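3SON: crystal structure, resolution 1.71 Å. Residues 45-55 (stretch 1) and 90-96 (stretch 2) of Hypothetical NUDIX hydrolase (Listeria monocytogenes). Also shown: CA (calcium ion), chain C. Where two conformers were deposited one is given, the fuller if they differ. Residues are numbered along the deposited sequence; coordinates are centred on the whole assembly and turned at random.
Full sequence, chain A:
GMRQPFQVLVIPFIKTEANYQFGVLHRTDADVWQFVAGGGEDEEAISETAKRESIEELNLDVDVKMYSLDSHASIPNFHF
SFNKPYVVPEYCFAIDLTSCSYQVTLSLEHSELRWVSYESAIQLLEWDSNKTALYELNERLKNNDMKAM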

# COMPACT_ATOMS: atom_id res chain seq x y z
N ALA A 45 4.74 6.70 -20.53
CA ALA A 45 3.80 7.27 -19.61
C ALA A 45 3.30 6.04 -18.84
O ALA A 45 3.42 4.90 -19.34
CB ALA A 45 2.66 8.00 -20.31
N ILE A 46 2.77 6.26 -17.64
CA ILE A 46 2.26 5.18 -16.79
C ILE A 46 1.11 4.42 -17.47
O ILE A 46 0.96 3.22 -17.31
CB ILE A 46 1.75 5.78 -15.47
CG1 ILE A 46 2.89 6.04 -14.50
CG2 ILE A 46 0.71 4.90 -14.85
CD1 ILE A 46 2.56 7.21 -13.58
N SER A 47 0.25 5.17 -18.15
CA SER A 47 -0.86 4.55 -18.91
C SER A 47 -0.35 3.62 -20.02
O SER A 47 -1.00 2.63 -20.35
CB SER A 47 -1.75 5.64 -19.52
OG SER A 47 -1.01 6.38 -20.47
N GLU A 48 0.78 3.97 -20.65
CA GLU A 48 1.35 3.19 -21.70
C GLU A 48 1.96 1.90 -21.17
O GLU A 48 1.87 0.85 -21.81
CB GLU A 48 2.43 4.02 -22.49
CG GLU A 48 1.88 5.31 -23.13
CD GLU A 48 2.97 6.30 -23.57
OE1 GLU A 48 4.17 6.05 -23.36
OE2 GLU A 48 2.59 7.39 -24.11
N THR A 49 2.61 1.97 -20.01
CA THR A 49 3.04 0.74 -19.28
C THR A 49 1.87 -0.17 -18.97
O THR A 49 1.94 -1.37 -19.18
CB THR A 49 3.76 1.10 -17.96
OG1 THR A 49 4.75 2.08 -18.24
CG2 THR A 49 4.44 -0.18 -17.32
N ALA A 50 0.79 0.39 -18.41
CA ALA A 50 -0.42 -0.44 -18.05
C ALA A 50 -0.94 -1.15 -19.30
O ALA A 50 -1.20 -2.33 -19.25
CB ALA A 50 -1.50 0.47 -17.43
N LYS A 51 -1.03 -0.41 -20.44
CA LYS A 51 -1.51 -1.00 -21.70
C LYS A 51 -0.59 -2.14 -22.15
O LYS A 51 -1.05 -3.23 -22.50
CB LYS A 51 -1.60 0.06 -22.83
CG LYS A 51 -2.39 -0.42 -24.05
CD LYS A 51 -2.49 0.67 -25.12
CE LYS A 51 -3.32 0.24 -26.33
NZ LYS A 51 -3.24 1.25 -27.45
N ARG A 52 0.70 -1.83 -22.21
CA ARG A 52 1.70 -2.81 -22.67
C ARG A 52 1.66 -4.08 -21.87
O ARG A 52 1.67 -5.18 -22.47
CB ARG A 52 3.11 -2.22 -22.64
CG ARG A 52 4.18 -3.18 -23.23
CD ARG A 52 5.63 -2.62 -23.20
NE ARG A 52 5.92 -1.91 -21.96
CZ ARG A 52 6.15 -2.51 -20.79
NH1 ARG A 52 6.19 -3.86 -20.71
NH2 ARG A 52 6.34 -1.78 -19.69
N GLU A 53 1.61 -3.94 -20.53
CA GLU A 53 1.67 -5.10 -19.63
C GLU A 53 0.42 -5.94 -19.78
O GLU A 53 0.46 -7.18 -19.69
CB GLU A 53 1.85 -4.67 -18.18
CG GLU A 53 3.23 -4.10 -17.95
CD GLU A 53 4.36 -5.17 -17.94
OE1 GLU A 53 4.05 -6.35 -17.69
OE2 GLU A 53 5.55 -4.78 -18.11
N SER A 54 -0.72 -5.26 -19.93
CA SER A 54 -1.98 -5.91 -20.16
C SER A 54 -1.94 -6.69 -21.46
O SER A 54 -2.39 -7.85 -21.50
CB SER A 54 -3.12 -4.87 -20.16
OG SER A 54 -3.21 -4.31 -18.86
N ILE A 55 -1.47 -6.08 -22.54
CA ILE A 55 -1.28 -6.81 -23.80
C ILE A 55 -0.29 -8.01 -23.68
O ILE A 55 -0.56 -9.06 -24.22
CB ILE A 55 -0.79 -5.87 -24.92
CG1 ILE A 55 -1.83 -4.79 -25.26
CG2 ILE A 55 -0.41 -6.72 -26.12
CD1 ILE A 55 -1.26 -3.57 -26.01
CA CA C . 4.45 -8.20 -16.31
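Stretch 2 90-96: EYCFAID

Strand 90-96 packs on helix 46-55. Stretch 2 is extended throughout, a β-strand that begins earlier in the chain, and it crosses the helix of stretch 1 with a signed angle of -56°, the two N-to-C directions diverging by the same 56°. The axes come within 9.6 Å of each other, and no hydrogen bond links the two segments; the contact is made mainly by side chains and buries 278 Å² in all. Because side chains of a strand alternate, Tyr91, Phe93 and Ile95 point their CA-to-CB bonds toward the helix, where they meet Ile46, Ala50 and Ser54, residues spaced about one helical turn apart.

Glu90, the first residue of the stretch, is out of reach of the helix. Tyr91 follows, its CA 7.8 Å from the CA of Ile46; chi1 is m (-58°), and Ile46 CD1 lies over one face of the ring, 3.3 Å from Tyr91 CE2, in a CH-pi contact. Cys92 points away. Phe93, also m at chi1 (-58°), has the largest contact area on the strand. Its CA is 7.3 Å from the CA of Ala50, the tightest backbone approach of the register, and the small Ala50 side chain lies over one ring face, with Ala50 CB 3.7 Å from Phe93 CD1. At the ring edge, Ile46 CG2 approaches Phe93 CZ to 3.3 Å, so Ile46 touches both aromatic residues. Ala94 again points away. Ile95, t at both chi angles, extends its CD1 to 4.1 Å from Ser54 CB, a looser contact matching the wider CA-CA separation of 8.3 Å between Ile95 and Ser54. The Ser54 hydroxyl is turned back to its own helix, where Ser54 OG donates a 2.8 Å hydrogen bond to Ala50 O. Asp96 ends the stretch beyond reach of the helix.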

# COMPACT_ATOMS: atom_id res chain seq x y z
N GLU A 90 3.41 2.14 -7.02
CA GLU A 90 2.60 1.23 -7.80
C GLU A 90 1.23 1.89 -8.12
O GLU A 90 0.42 2.17 -7.21
CB GLU A 90 2.37 -0.06 -7.01
CG GLU A 90 1.61 -1.09 -7.77
CD GLU A 90 1.27 -2.31 -6.94
OE1 GLU A 90 0.56 -2.17 -5.89
OE2 GLU A 90 1.70 -3.41 -7.34
N TYR A 91 0.98 2.12 -9.40
CA TYR A 91 -0.25 2.75 -9.86
C TYR A 91 -1.17 1.68 -10.35
O TYR A 91 -0.74 0.75 -10.95
CB TYR A 91 0.07 3.69 -11.02
CG TYR A 91 1.07 4.79 -10.67
CD1 TYR A 91 0.67 5.88 -9.93
CD2 TYR A 91 2.42 4.69 -11.02
CE1 TYR A 91 1.55 6.87 -9.59
CE2 TYR A 91 3.33 5.69 -10.70
CZ TYR A 91 2.88 6.78 -9.98
OH TYR A 91 3.70 7.81 -9.63
N CYS A 92 -2.48 1.87 -10.16
CA CYS A 92 -3.39 0.84 -10.40
C CYS A 92 -4.41 1.14 -11.46
O CYS A 92 -4.90 2.32 -11.59
CB CYS A 92 -4.14 0.50 -9.12
SG CYS A 92 -3.11 -0.05 -7.76
N PHE A 93 -4.88 0.08 -12.13
CA PHE A 93 -5.84 0.24 -13.24
C PHE A 93 -6.82 -0.92 -13.34
O PHE A 93 -6.63 -1.92 -12.71
CB PHE A 93 -5.10 0.35 -14.60
CG PHE A 93 -4.12 1.46 -14.69
CD1 PHE A 93 -2.87 1.36 -14.13
CD2 PHE A 93 -4.46 2.65 -15.33
CE1 PHE A 93 -1.97 2.38 -14.21
CE2 PHE A 93 -3.53 3.69 -15.41
CZ PHE A 93 -2.32 3.58 -14.81
N ALA A 94 -7.78 -0.82 -14.25
CA ALA A 94 -8.71 -1.90 -14.50
C ALA A 94 -9.06 -2.00 -15.96
O ALA A 94 -9.01 -1.01 -16.68
CB ALA A 94 -9.95 -1.70 -13.67
N ILE A 95 -9.30 -3.22 -16.45
CA ILE A 95 -9.57 -3.40 -17.82
C ILE A 95 -10.82 -4.19 -17.97
O ILE A 95 -10.95 -5.26 -17.34
CB ILE A 95 -8.31 -4.03 -18.53
CG1 ILE A 95 -8.53 -4.27 -20.04
CG2 ILE A 95 -7.82 -5.33 -17.85
CD1 ILE A 95 -7.21 -4.48 -20.74
N ASP A 96 -11.73 -3.68 -18.83
CA ASP A 96 -12.99 -4.36 -19.09
C ASP A 96 -12.82 -5.36 -20.19
O ASP A 96 -12.67 -4.98 -21.35
CB ASP A 96 -14.08 -3.32 -19.45
CG ASP A 96 -15.51 -3.88 -19.48
OD1 ASP A 96 -15.70 -5.13 -19.40
OD2 ASP A 96 -16.47 -3.05 -19.55
O HOH W 1 5.65 -8.43 -18.08
O HOH W 2 6.32 -8.21 -14.41